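Long-range contacts in ribonucleoside-diphosphate reductase (Pseudomonas aeruginosa, PDB 5IM3), which probably reduces ribonucleotides, in thioredoxin-dependent fashion, to the deoxyribonucleotides needed for DNA synthesis, and binds dATP as an allosteric enzyme: residues L227-L231 with F295-Q301; S371-T376 with E598-N603; E690-Y694 with E746-W750. All coordinates share one frame. Where two conformers were deposited one is given. Residues are numbered along the deposited sequence.

How the contacts relate
The three contacts follow one another along the chain and do not touch. Contact 1 brings a helix of the second ATP-cone region against the first helix of the all-alpha region, whereas contacts 2 and 3 both belong to the catalytic barrel domain. Contact 2 holds the disulfide Cys-373–Cys-602, probably the active-site redox pair of class I reductases, and the side chain of Tyr-374 there is about 12 Å from a bound dATP. Contact 3 fixes a loop to helix 679-707, its centre about 28 Å from that of contact 2 and its nearest atoms about 13 Å away. Contact 1 is more remote, with centres about 33 Å from contact 2 and about 38 Å from contact 3.

Contact 1: L227-L231 with F295-Q301; sequences LMDTL and FTYLGLQ
Helical segments 227-231 and 297-301 run nearly parallel (18°), axes 11.9 Å apart, so side chains rather than backbones meet. The nearest CA pairs are Leu-227 with Tyr-297, 8.3 Å, and Met-228 with Leu-300, 8.5 Å. Phe-295 (phi/psi -75/133) is in the polyproline region; Thr-296 is the N-cap of helix 297-307, its OG1 (p rotamer) accepting from Gly-299 N at 3.1 Å. No hydrogen bond links the two segments, though Ser-220, earlier on helix 219-239, hydrogen-bonds Tyr-297 N. Leu-300 (t,p) is the hub: its CD2 lies 3.7 Å from Met-228 CE and 4.2 Å from Leu-227 CD2, its CD1 4.2 Å from Leu-231 CD2. Aromatic rings flank it. Leu-227 CD2 reaches Tyr-297 CE1 at 3.9 Å, and the flexible thioether of Met-228 (t,p,p) carries CE to 4.2 Å from Phe-295 CD2. Pro-319 of helix 319-330 touches Met-228, Phe-295 and Leu-300. This packing joins the second ATP-cone region to the all-alpha region; between the two segments cohesion is apolar.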
ATOM      1  N   LEU A 227     -21.615 -14.320 -49.227  1.00 63.14           N
ATOM      2  CA  LEU A 227     -22.013 -12.919 -49.138  1.00 63.47           C
ATOM      3  C   LEU A 227     -21.892 -12.215 -50.483  1.00 63.37           C
ATOM      4  O   LEU A 227     -22.654 -11.284 -50.769  1.00 63.48           O
ATOM      5  CB  LEU A 227     -21.162 -12.201 -48.088  1.00 62.60           C
ATOM      6  CG  LEU A 227     -21.374 -10.691 -47.945  1.00 62.54           C
ATOM      7  CD1 LEU A 227     -22.818 -10.377 -47.575  1.00 61.52           C
ATOM      8  CD2 LEU A 227     -20.411 -10.116 -46.909  1.00 62.01           C
ATOM      9  N   MET A 228     -20.940 -12.640 -51.316  1.00 66.45           N
ATOM     10  CA  MET A 228     -20.747 -12.010 -52.617  1.00 65.72           C
ATOM     11  C   MET A 228     -22.009 -12.071 -53.468  1.00 66.55           C
ATOM     12  O   MET A 228     -22.207 -11.222 -54.345  1.00 65.99           O
ATOM     13  CB  MET A 228     -19.589 -12.690 -53.346  1.00 67.14           C
ATOM     14  CG  MET A 228     -19.030 -11.897 -54.512  1.00 69.22           C
ATOM     15  SD  MET A 228     -17.924 -10.578 -53.979  1.00 69.95           S
ATOM     16  CE  MET A 228     -16.570 -11.550 -53.309  1.00 69.93           C
ATOM     17  N   ASP A 229     -22.871 -13.063 -53.229  1.00 67.29           N
ATOM     18  CA  ASP A 229     -24.088 -13.189 -54.023  1.00 68.07           C
ATOM     19  C   ASP A 229     -24.994 -11.978 -53.835  1.00 68.63           C
ATOM     20  O   ASP A 229     -25.624 -11.512 -54.791  1.00 68.29           O
ATOM     21  CB  ASP A 229     -24.823 -14.477 -53.648  1.00 70.03           C
ATOM     22  CG  ASP A 229     -25.705 -14.994 -54.768  1.00 71.33           C
ATOM     23  OD1 ASP A 229     -25.249 -15.007 -55.931  1.00 71.62           O
ATOM     24  OD2 ASP A 229     -26.856 -15.388 -54.484  1.00 72.62           O
ATOM     25  N   THR A 230     -25.071 -11.454 -52.608  1.00 69.13           N
ATOM     26  CA  THR A 230     -25.851 -10.243 -52.369  1.00 69.22           C
ATOM     27  C   THR A 230     -25.220  -9.042 -53.057  1.00 66.50           C
ATOM     28  O   THR A 230     -25.928  -8.185 -53.599  1.00 67.34           O
ATOM     29  CB  THR A 230     -25.979  -9.978 -50.867  1.00 70.77           C
ATOM     30  OG1 THR A 230     -26.506 -11.137 -50.214  1.00 71.81           O
ATOM     31  CG2 THR A 230     -26.900  -8.791 -50.605  1.00 71.74           C
ATOM     32  N   LEU A 231     -23.888  -8.959 -53.036  1.00 65.00           N
ATOM     33  CA  LEU A 231     -23.202  -7.838 -53.669  1.00 63.47           C
ATOM     34  C   LEU A 231     -23.426  -7.833 -55.177  1.00 62.31           C
ATOM     35  O   LEU A 231     -23.689  -6.780 -55.769  1.00 60.93           O
ATOM     36  CB  LEU A 231     -21.707  -7.896 -53.352  1.00 62.43           C
ATOM     37  CG  LEU A 231     -21.250  -7.307 -52.013  1.00 60.59           C
ATOM     38  CD1 LEU A 231     -21.913  -7.999 -50.835  1.00 61.67           C
ATOM     39  CD2 LEU A 231     -19.735  -7.392 -51.904  1.00 59.78           C
ATOM     40  N   PHE A 295     -11.041 -13.870 -51.052  1.00 60.32           N
ATOM     41  CA  PHE A 295     -11.421 -13.007 -49.943  1.00 58.73           C
ATOM     42  C   PHE A 295     -11.775 -13.804 -48.696  1.00 59.93           C
ATOM     43  O   PHE A 295     -12.533 -14.779 -48.757  1.00 61.08           O
ATOM     44  CB  PHE A 295     -12.608 -12.128 -50.334  1.00 58.46           C
ATOM     45  CG  PHE A 295     -12.228 -10.922 -51.135  1.00 58.75           C
ATOM     46  CD1 PHE A 295     -11.541  -9.875 -50.545  1.00 57.55           C
ATOM     47  CD2 PHE A 295     -12.568 -10.826 -52.473  1.00 57.47           C
ATOM     48  CE1 PHE A 295     -11.192  -8.760 -51.275  1.00 55.04           C
ATOM     49  CE2 PHE A 295     -12.221  -9.714 -53.209  1.00 57.39           C
ATOM     50  CZ  PHE A 295     -11.532  -8.680 -52.611  1.00 56.27           C
ATOM     51  N   THR A 296     -11.223 -13.379 -47.565  1.00 62.66           N
ATOM     52  CA  THR A 296     -11.742 -13.761 -46.266  1.00 64.24           C
ATOM     53  C   THR A 296     -12.997 -12.947 -45.960  1.00 65.93           C
ATOM     54  O   THR A 296     -13.251 -11.900 -46.565  1.00 63.20           O
ATOM     55  CB  THR A 296     -10.697 -13.529 -45.175  1.00 64.74           C
ATOM     56  OG1 THR A 296     -10.406 -12.127 -45.082  1.00 64.55           O
ATOM     57  CG2 THR A 296      -9.416 -14.286 -45.489  1.00 65.81           C
ATOM     58  N   TYR A 297     -13.789 -13.445 -45.011  1.00 68.51           N
ATOM     59  CA  TYR A 297     -15.016 -12.747 -44.638  1.00 69.36           C
ATOM     60  C   TYR A 297     -14.711 -11.350 -44.112  1.00 68.00           C
ATOM     61  O   TYR A 297     -15.410 -10.384 -44.444  1.00 66.00           O
ATOM     62  CB  TYR A 297     -15.782 -13.566 -43.601  1.00 73.61           C
ATOM     63  CG  TYR A 297     -17.108 -12.970 -43.196  1.00 75.24           C
ATOM     64  CD1 TYR A 297     -18.057 -12.625 -44.150  1.00 75.34           C
ATOM     65  CD2 TYR A 297     -17.422 -12.773 -41.857  1.00 77.06           C
ATOM     66  CE1 TYR A 297     -19.275 -12.086 -43.784  1.00 76.10           C
ATOM     67  CE2 TYR A 297     -18.640 -12.237 -41.481  1.00 78.52           C
ATOM     68  CZ  TYR A 297     -19.562 -11.896 -42.449  1.00 78.15           C
ATOM     69  OH  TYR A 297     -20.776 -11.362 -42.083  1.00 79.68           O
ATOM     70  N   LEU A 298     -13.660 -11.219 -43.303  1.00 66.78           N
ATOM     71  CA  LEU A 298     -13.309  -9.915 -42.756  1.00 63.18           C
ATOM     72  C   LEU A 298     -12.807  -8.978 -43.846  1.00 62.28           C
ATOM     73  O   LEU A 298     -13.106  -7.779 -43.828  1.00 60.23           O
ATOM     74  CB  LEU A 298     -12.258 -10.078 -41.661  1.00 63.45           C
ATOM     75  CG  LEU A 298     -11.757  -8.783 -41.018  1.00 64.96           C
ATOM     76  CD1 LEU A 298     -12.901  -8.033 -40.352  1.00 64.21           C
ATOM     77  CD2 LEU A 298     -10.652  -9.076 -40.015  1.00 64.14           C
ATOM     78  N   GLY A 299     -12.042  -9.504 -44.804  1.00 63.84           N
ATOM     79  CA  GLY A 299     -11.518  -8.655 -45.862  1.00 62.27           C
ATOM     80  C   GLY A 299     -12.611  -8.076 -46.740  1.00 60.76           C
ATOM     81  O   GLY A 299     -12.574  -6.894 -47.095  1.00 60.95           O
ATOM     82  N   LEU A 300     -13.601  -8.894 -47.096  1.00 56.52           N
ATOM     83  CA  LEU A 300     -14.684  -8.415 -47.949  1.00 56.97           C
ATOM     84  C   LEU A 300     -15.593  -7.453 -47.197  1.00 58.74           C
ATOM     85  O   LEU A 300     -15.990  -6.415 -47.739  1.00 56.49           O
ATOM     86  CB  LEU A 300     -15.488  -9.599 -48.490  1.00 56.56           C
ATOM     87  CG  LEU A 300     -16.572  -9.266 -49.522  1.00 55.65           C
ATOM     88  CD1 LEU A 300     -15.950  -8.669 -50.768  1.00 52.66           C
ATOM     89  CD2 LEU A 300     -17.397 -10.506 -49.877  1.00 58.45           C
ATOM     90  N   GLN A 301     -15.943  -7.789 -45.951  1.00 68.28           N
ATOM     91  CA  GLN A 301     -16.684  -6.860 -45.107  1.00 71.31           C
ATOM     92  C   GLN A 301     -16.009  -5.496 -45.063  1.00 66.72           C
ATOM     93  O   GLN A 301     -16.673  -4.460 -45.175  1.00 65.82           O
ATOM     94  CB  GLN A 301     -16.812  -7.430 -43.692  1.00 76.97           C
ATOM     95  CG  GLN A 301     -18.052  -8.276 -43.470  1.00 82.61           C
ATOM     96  CD  GLN A 301     -19.276  -7.438 -43.151  1.00 85.38           C
ATOM     97  OE1 GLN A 301     -19.966  -6.953 -44.051  1.00 84.08           O
ATOM     98  NE2 GLN A 301     -19.550  -7.261 -41.861  1.00 87.14           N
TER

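Contact 2: S371-T376 with E598-N603; sequences SSCYLT and EIAVCN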
ATOM      1  N   SER A 371      -2.447  10.579 -50.512  1.00 60.77           N
ATOM      2  CA  SER A 371      -1.571  10.513 -49.353  1.00 62.59           C
ATOM      3  C   SER A 371      -2.156  11.387 -48.256  1.00 63.99           C
ATOM      4  O   SER A 371      -2.634  12.494 -48.526  1.00 67.36           O
ATOM      5  CB  SER A 371      -0.151  10.976 -49.695  1.00 64.38           C
ATOM      6  OG  SER A 371       0.384  10.222 -50.769  1.00 66.33           O
ATOM      7  N   SER A 372      -2.117  10.892 -47.018  1.00 62.77           N
ATOM      8  CA  SER A 372      -2.749  11.599 -45.910  1.00 62.61           C
ATOM      9  C   SER A 372      -1.853  11.642 -44.675  1.00 58.16           C
ATOM     10  O   SER A 372      -2.352  11.682 -43.547  1.00 61.98           O
ATOM     11  CB  SER A 372      -4.092  10.955 -45.562  1.00 62.70           C
ATOM     12  OG  SER A 372      -3.915   9.625 -45.107  1.00 64.24           O
ATOM     13  N   CYS A 373      -0.531  11.646 -44.879  0.57 51.43           N
ATOM     14  CA  CYS A 373       0.470  11.622 -43.815  0.57 49.90           C
ATOM     15  C   CYS A 373       1.461  12.751 -44.058  0.57 49.84           C
ATOM     16  O   CYS A 373       2.039  12.838 -45.146  0.57 48.95           O
ATOM     17  CB  CYS A 373       1.191  10.263 -43.787  0.57 50.71           C
ATOM     18  SG  CYS A 373       2.748  10.130 -42.811  0.57 50.60           S
ATOM     19  N   TYR A 374       1.660  13.611 -43.057  1.00 45.21           N
ATOM     20  CA  TYR A 374       2.477  14.805 -43.248  1.00 43.56           C
ATOM     21  C   TYR A 374       3.355  15.077 -42.037  1.00 39.84           C
ATOM     22  O   TYR A 374       3.026  14.700 -40.909  1.00 36.36           O
ATOM     23  CB  TYR A 374       1.612  16.048 -43.507  1.00 41.46           C
ATOM     24  CG  TYR A 374       0.526  15.847 -44.534  1.00 43.05           C
ATOM     25  CD1 TYR A 374       0.770  16.052 -45.883  1.00 44.14           C
ATOM     26  CD2 TYR A 374      -0.745  15.452 -44.149  1.00 41.55           C
ATOM     27  CE1 TYR A 374      -0.228  15.869 -46.820  1.00 45.49           C
ATOM     28  CE2 TYR A 374      -1.742  15.267 -45.070  1.00 41.87           C
ATOM     29  CZ  TYR A 374      -1.482  15.474 -46.405  1.00 45.45           C
ATOM     30  OH  TYR A 374      -2.491  15.283 -47.313  1.00 46.86           O
ATOM     31  N   LEU A 375       4.473  15.761 -42.291  1.00 42.97           N
ATOM     32  CA  LEU A 375       5.388  16.230 -41.262  1.00 44.43           C
ATOM     33  C   LEU A 375       5.592  17.729 -41.431  1.00 47.34           C
ATOM     34  O   LEU A 375       5.758  18.217 -42.553  1.00 47.24           O
ATOM     35  CB  LEU A 375       6.753  15.521 -41.328  1.00 43.39           C
ATOM     36  CG  LEU A 375       6.812  14.012 -41.063  1.00 46.54           C
ATOM     37  CD1 LEU A 375       6.323  13.201 -42.261  1.00 44.77           C
ATOM     38  CD2 LEU A 375       8.236  13.611 -40.691  1.00 47.22           C
ATOM     39  N   THR A 376       5.585  18.454 -40.315  1.00 43.85           N
ATOM     40  CA  THR A 376       5.777  19.897 -40.324  1.00 43.76           C
ATOM     41  C   THR A 376       6.779  20.286 -39.250  1.00 44.14           C
ATOM     42  O   THR A 376       7.075  19.519 -38.330  1.00 46.44           O
ATOM     43  CB  THR A 376       4.466  20.659 -40.078  1.00 42.55           C
ATOM     44  OG1 THR A 376       4.080  20.518 -38.704  1.00 40.00           O
ATOM     45  CG2 THR A 376       3.348  20.138 -40.977  1.00 40.19           C
ATOM     46  N   GLU A 598       8.337  23.456 -46.949  1.00 47.47           N
ATOM     47  CA  GLU A 598       8.268  22.026 -47.234  1.00 48.06           C
ATOM     48  C   GLU A 598       7.535  21.322 -46.103  1.00 44.44           C
ATOM     49  O   GLU A 598       8.057  21.204 -44.991  1.00 37.63           O
ATOM     50  CB  GLU A 598       9.664  21.433 -47.427  1.00 49.98           C
ATOM     51  CG  GLU A 598      10.351  21.916 -48.700  1.00 53.04           C
ATOM     52  CD  GLU A 598      11.670  21.217 -48.957  1.00 54.07           C
ATOM     53  OE1 GLU A 598      12.534  21.815 -49.633  1.00 54.50           O
ATOM     54  OE2 GLU A 598      11.843  20.074 -48.480  1.00 53.62           O
ATOM     55  N   ILE A 599       6.325  20.864 -46.394  1.00 47.23           N
ATOM     56  CA  ILE A 599       5.601  19.922 -45.555  1.00 44.46           C
ATOM     57  C   ILE A 599       5.776  18.552 -46.196  1.00 45.01           C
ATOM     58  O   ILE A 599       5.281  18.304 -47.299  1.00 45.20           O
ATOM     59  CB  ILE A 599       4.124  20.317 -45.418  1.00 45.07           C
ATOM     60  CG1 ILE A 599       4.012  21.554 -44.507  1.00 44.40           C
ATOM     61  CG2 ILE A 599       3.290  19.163 -44.881  1.00 43.23           C
ATOM     62  CD1 ILE A 599       2.610  22.118 -44.372  1.00 42.81           C
ATOM     63  N   ALA A 600       6.499  17.662 -45.519  1.00 48.61           N
ATOM     64  CA  ALA A 600       6.786  16.350 -46.083  1.00 49.33           C
ATOM     65  C   ALA A 600       5.516  15.508 -46.156  1.00 49.94           C
ATOM     66  O   ALA A 600       4.655  15.576 -45.274  1.00 48.30           O
ATOM     67  CB  ALA A 600       7.843  15.634 -45.249  1.00 47.70           C
ATOM     68  N   VAL A 601       5.404  14.717 -47.221  1.00 43.25           N
ATOM     69  CA  VAL A 601       4.227  13.901 -47.494  1.00 45.10           C
ATOM     70  C   VAL A 601       4.664  12.443 -47.558  1.00 46.39           C
ATOM     71  O   VAL A 601       5.626  12.112 -48.262  1.00 45.62           O
ATOM     72  CB  VAL A 601       3.543  14.313 -48.811  1.00 48.47           C
ATOM     73  CG1 VAL A 601       2.181  13.645 -48.939  1.00 48.26           C
ATOM     74  CG2 VAL A 601       3.415  15.827 -48.907  1.00 47.23           C
ATOM     75  N   CYS A 602       3.954  11.574 -46.838  1.00 44.97           N
ATOM     76  CA  CYS A 602       4.249  10.145 -46.838  1.00 46.54           C
ATOM     77  C   CYS A 602       3.339   9.446 -47.842  1.00 46.21           C
ATOM     78  O   CYS A 602       2.114   9.434 -47.675  1.00 47.59           O
ATOM     79  CB  CYS A 602       4.067   9.530 -45.452  1.00 49.32           C
ATOM     80  SG  CYS A 602       4.260  10.687 -44.069  1.00 50.27           S
ATOM     81  N   ASN A 603       3.939   8.864 -48.873  1.00 43.40           N
ATOM     82  CA  ASN A 603       3.218   8.115 -49.897  1.00 45.90           C
ATOM     83  C   ASN A 603       3.568   6.638 -49.708  1.00 45.39           C
ATOM     84  O   ASN A 603       4.719   6.237 -49.915  1.00 42.78           O
ATOM     85  CB  ASN A 603       3.588   8.632 -51.286  1.00 44.65           C
ATOM     86  CG  ASN A 603       3.761  10.153 -51.315  1.00 43.42           C
ATOM     87  OD1 ASN A 603       2.788  10.906 -51.246  1.00 39.76           O
ATOM     88  ND2 ASN A 603       5.008  10.606 -51.415  1.00 42.69           N
TER
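Ser-371 OG donates to Asn-603 OD1 at 2.5 Å, the shortest hydrogen bond between the segments. The amide of Asn-603 suits this buried spot because it can serve several partners: OD1 also accepts from Asn-652, while ND2 donates to the carbonyl of Pro-657. The backbones run antiparallel. Cys-602 N donates to Cys-373 O at 2.9 Å, Leu-375 N to Ala-600 O at 3.0 Å, and the return bond from Ala-600 N to Leu-375 O, 3.1 Å, is weak. Leu-375 and Ala-600 thus form a hydrogen-bonded pair, Tyr-374 and Val-601 a non-hydrogen-bonded one, and the Tyr-374 CA hydrogen also points to Ala-600 O, with CA to O 3.1 Å.

Strand 373-377 pairs on its other side in parallel with strand 401-405, as part of the ten-stranded alpha-beta barrel of ribonucleotide reductases. The disulfide, Cys-373 SG to Cys-602 SG 2.0 Å with chi3 -57° in the conformer given here, is consistent with the oxidised form of the redox pair that reduces substrate in class I enzymes.

Beside it, Leu-375 CD1 lies 3.7 Å from Cys-602 SG, and Ala-600 CB sits 4.1 Å from Leu-375 CB, where the pairing places it, the small alanine giving the leucine space. On the opposite face Tyr-374 CE1 packs on Val-601 CG1 at 3.9 Å and Tyr-374 CB on Ile-599 CG2 at 3.8 Å, covered by helices 382-395 and 646-655.

Contact 3: E690-Y694 with E746-W750; sequences EAISY and ETLDW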
ATOM      1  N   GLU A 690      16.863  -7.130 -46.763  1.00 57.81           N
ATOM      2  CA  GLU A 690      17.956  -6.900 -47.701  1.00 58.34           C
ATOM      3  C   GLU A 690      17.517  -7.182 -49.132  1.00 57.87           C
ATOM      4  O   GLU A 690      17.919  -6.476 -50.063  1.00 55.52           O
ATOM      5  CB  GLU A 690      19.155  -7.770 -47.325  1.00 60.33           C
ATOM      6  CG  GLU A 690      20.385  -7.535 -48.189  1.00 62.15           C
ATOM      7  CD  GLU A 690      21.509  -8.514 -47.894  1.00 66.96           C
ATOM      8  OE1 GLU A 690      21.294  -9.452 -47.096  1.00 67.13           O
ATOM      9  OE2 GLU A 690      22.607  -8.348 -48.468  1.00 68.77           O
ATOM     10  N   ALA A 691      16.692  -8.214 -49.328  1.00 58.92           N
ATOM     11  CA  ALA A 691      16.216  -8.540 -50.667  1.00 59.61           C
ATOM     12  C   ALA A 691      15.254  -7.474 -51.181  1.00 57.94           C
ATOM     13  O   ALA A 691      15.426  -6.948 -52.287  1.00 56.92           O
ATOM     14  CB  ALA A 691      15.549  -9.915 -50.665  1.00 60.64           C
ATOM     15  N   ILE A 692      14.230  -7.143 -50.390  1.00 56.72           N
ATOM     16  CA  ILE A 692      13.298  -6.089 -50.783  1.00 58.27           C
ATOM     17  C   ILE A 692      14.049  -4.788 -51.036  1.00 58.63           C
ATOM     18  O   ILE A 692      13.776  -4.074 -52.007  1.00 57.34           O
ATOM     19  CB  ILE A 692      12.206  -5.916 -49.709  1.00 57.21           C
ATOM     20  CG1 ILE A 692      11.394  -7.206 -49.572  1.00 60.11           C
ATOM     21  CG2 ILE A 692      11.286  -4.747 -50.057  1.00 54.65           C
ATOM     22  CD1 ILE A 692      10.393  -7.195 -48.437  1.00 58.95           C
ATOM     23  N   SER A 693      15.014  -4.468 -50.171  1.00 63.23           N
ATOM     24  CA  SER A 693      15.756  -3.218 -50.309  1.00 68.65           C
ATOM     25  C   SER A 693      16.491  -3.157 -51.640  1.00 66.29           C
ATOM     26  O   SER A 693      16.447  -2.140 -52.344  1.00 64.96           O
ATOM     27  CB  SER A 693      16.743  -3.072 -49.156  1.00 76.13           C
ATOM     28  OG  SER A 693      17.692  -2.068 -49.446  1.00 85.23           O
ATOM     29  N   TYR A 694      17.193  -4.237 -51.991  1.00 65.56           N
ATOM     30  CA  TYR A 694      17.898  -4.288 -53.266  1.00 65.55           C
ATOM     31  C   TYR A 694      16.944  -4.018 -54.424  1.00 63.90           C
ATOM     32  O   TYR A 694      17.215  -3.177 -55.288  1.00 63.80           O
ATOM     33  CB  TYR A 694      18.571  -5.653 -53.420  1.00 67.23           C
ATOM     34  CG  TYR A 694      19.523  -5.760 -54.588  1.00 68.31           C
ATOM     35  CD1 TYR A 694      19.058  -6.044 -55.864  1.00 69.09           C
ATOM     36  CD2 TYR A 694      20.891  -5.593 -54.410  1.00 69.27           C
ATOM     37  CE1 TYR A 694      19.925  -6.150 -56.932  1.00 71.40           C
ATOM     38  CE2 TYR A 694      21.768  -5.700 -55.474  1.00 70.57           C
ATOM     39  CZ  TYR A 694      21.278  -5.976 -56.731  1.00 72.42           C
ATOM     40  OH  TYR A 694      22.145  -6.083 -57.793  1.00 77.06           O
ATOM     41  N   GLU A 746      26.003  -9.280 -44.772  1.00 76.49           N
ATOM     42  CA  GLU A 746      25.391  -9.065 -46.075  1.00 76.24           C
ATOM     43  C   GLU A 746      25.385 -10.379 -46.842  1.00 77.52           C
ATOM     44  O   GLU A 746      26.368 -11.124 -46.811  1.00 79.52           O
ATOM     45  CB  GLU A 746      26.149  -8.003 -46.882  1.00 77.05           C
ATOM     46  CG  GLU A 746      26.343  -6.686 -46.149  1.00 78.84           C
ATOM     47  CD  GLU A 746      27.181  -5.697 -46.936  1.00 79.87           C
ATOM     48  OE1 GLU A 746      27.668  -4.717 -46.331  1.00 77.78           O
ATOM     49  OE2 GLU A 746      27.356  -5.906 -48.157  1.00 81.21           O
ATOM     50  N   THR A 747      24.281 -10.656 -47.537  1.00 76.94           N
ATOM     51  CA  THR A 747      24.144 -11.878 -48.320  1.00 79.51           C
ATOM     52  C   THR A 747      24.057 -11.620 -49.817  1.00 80.44           C
ATOM     53  O   THR A 747      23.984 -12.580 -50.592  1.00 81.86           O
ATOM     54  CB  THR A 747      22.905 -12.664 -47.869  1.00 78.71           C
ATOM     55  OG1 THR A 747      21.719 -11.986 -48.298  1.00 77.49           O
ATOM     56  CG2 THR A 747      22.882 -12.810 -46.352  1.00 78.02           C
ATOM     57  N   LEU A 748      24.063 -10.360 -50.247  1.00 83.30           N
ATOM     58  CA  LEU A 748      23.994  -9.990 -51.653  1.00 84.30           C
ATOM     59  C   LEU A 748      25.275  -9.274 -52.060  1.00 86.02           C
ATOM     60  O   LEU A 748      26.143  -8.982 -51.234  1.00 86.59           O
ATOM     61  CB  LEU A 748      22.779  -9.093 -51.928  1.00 82.40           C
ATOM     62  CG  LEU A 748      21.454  -9.772 -52.284  1.00 83.81           C
ATOM     63  CD1 LEU A 748      21.036 -10.794 -51.238  1.00 84.11           C
ATOM     64  CD2 LEU A 748      20.372  -8.718 -52.461  1.00 80.25           C
ATOM     65  N   ASP A 749      25.385  -8.992 -53.357  1.00 84.63           N
ATOM     66  CA  ASP A 749      26.488  -8.210 -53.907  1.00 84.81           C
ATOM     67  C   ASP A 749      25.958  -6.822 -54.243  1.00 82.01           C
ATOM     68  O   ASP A 749      25.249  -6.644 -55.239  1.00 82.46           O
ATOM     69  CB  ASP A 749      27.084  -8.879 -55.142  1.00 86.95           C
ATOM     70  CG  ASP A 749      28.205  -8.063 -55.758  1.00 88.12           C
ATOM     71  OD1 ASP A 749      28.818  -7.250 -55.033  1.00 87.43           O
ATOM     72  OD2 ASP A 749      28.473  -8.232 -56.966  1.00 90.10           O
ATOM     73  N   TRP A 750      26.310  -5.841 -53.415  1.00 78.52           N
ATOM     74  CA  TRP A 750      25.798  -4.486 -53.564  1.00 74.64           C
ATOM     75  C   TRP A 750      26.709  -3.587 -54.388  1.00 74.89           C
ATOM     76  O   TRP A 750      26.269  -2.510 -54.804  1.00 74.51           O
ATOM     77  CB  TRP A 750      25.587  -3.855 -52.186  1.00 71.39           C
ATOM     78  CG  TRP A 750      24.450  -4.455 -51.422  1.00 70.64           C
ATOM     79  CD1 TRP A 750      24.486  -5.575 -50.641  1.00 70.70           C
ATOM     80  CD2 TRP A 750      23.106  -3.966 -51.362  1.00 67.68           C
ATOM     81  NE1 TRP A 750      23.245  -5.815 -50.101  1.00 68.67           N
ATOM     82  CE2 TRP A 750      22.380  -4.839 -50.527  1.00 68.40           C
ATOM     83  CE3 TRP A 750      22.444  -2.875 -51.933  1.00 65.61           C
ATOM     84  CZ2 TRP A 750      21.027  -4.653 -50.248  1.00 65.73           C
ATOM     85  CZ3 TRP A 750      21.101  -2.693 -51.657  1.00 63.51           C
ATOM     86  CH2 TRP A 750      20.408  -3.576 -50.821  1.00 63.45           C
TER
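The carboxylate of Glu-690, held out from helix 679-707 by an extended t,t side chain, gathers the donors of the loop 746-750. Glu-690 OE2 accepts from Thr-747 N at 3.0 Å, from Trp-750 NE1 at 3.1 Å in a nearly straight bond, and weakly from Leu-748 N at 3.1 Å. Glu-690 OE1 accepts a hydrogen bond from Thr-747 OG1 at 2.8 Å and a weak one from Thr-747 N at 3.3 Å. Two backbone amides, a hydroxyl and the indole NH are engaged by one residue, the Leu-748 amide only weakly. Ser-693 OG has a weak bond to the carbonyl of Trp-869, and Asp-749 OD1 weakly caps Ala-751 N, at the start of helix 751-757. A turn beyond Glu-690, Tyr-694 sets its ring edge against the face of Trp-750 in a T-shaped stack, six-membered centroids 5.2 Å apart and planes at 67°; Leu-748 CD2 lies 3.7 Å from Tyr-694 CB. An acidic acceptor thus binds an irregular loop to a helix through neutral donors.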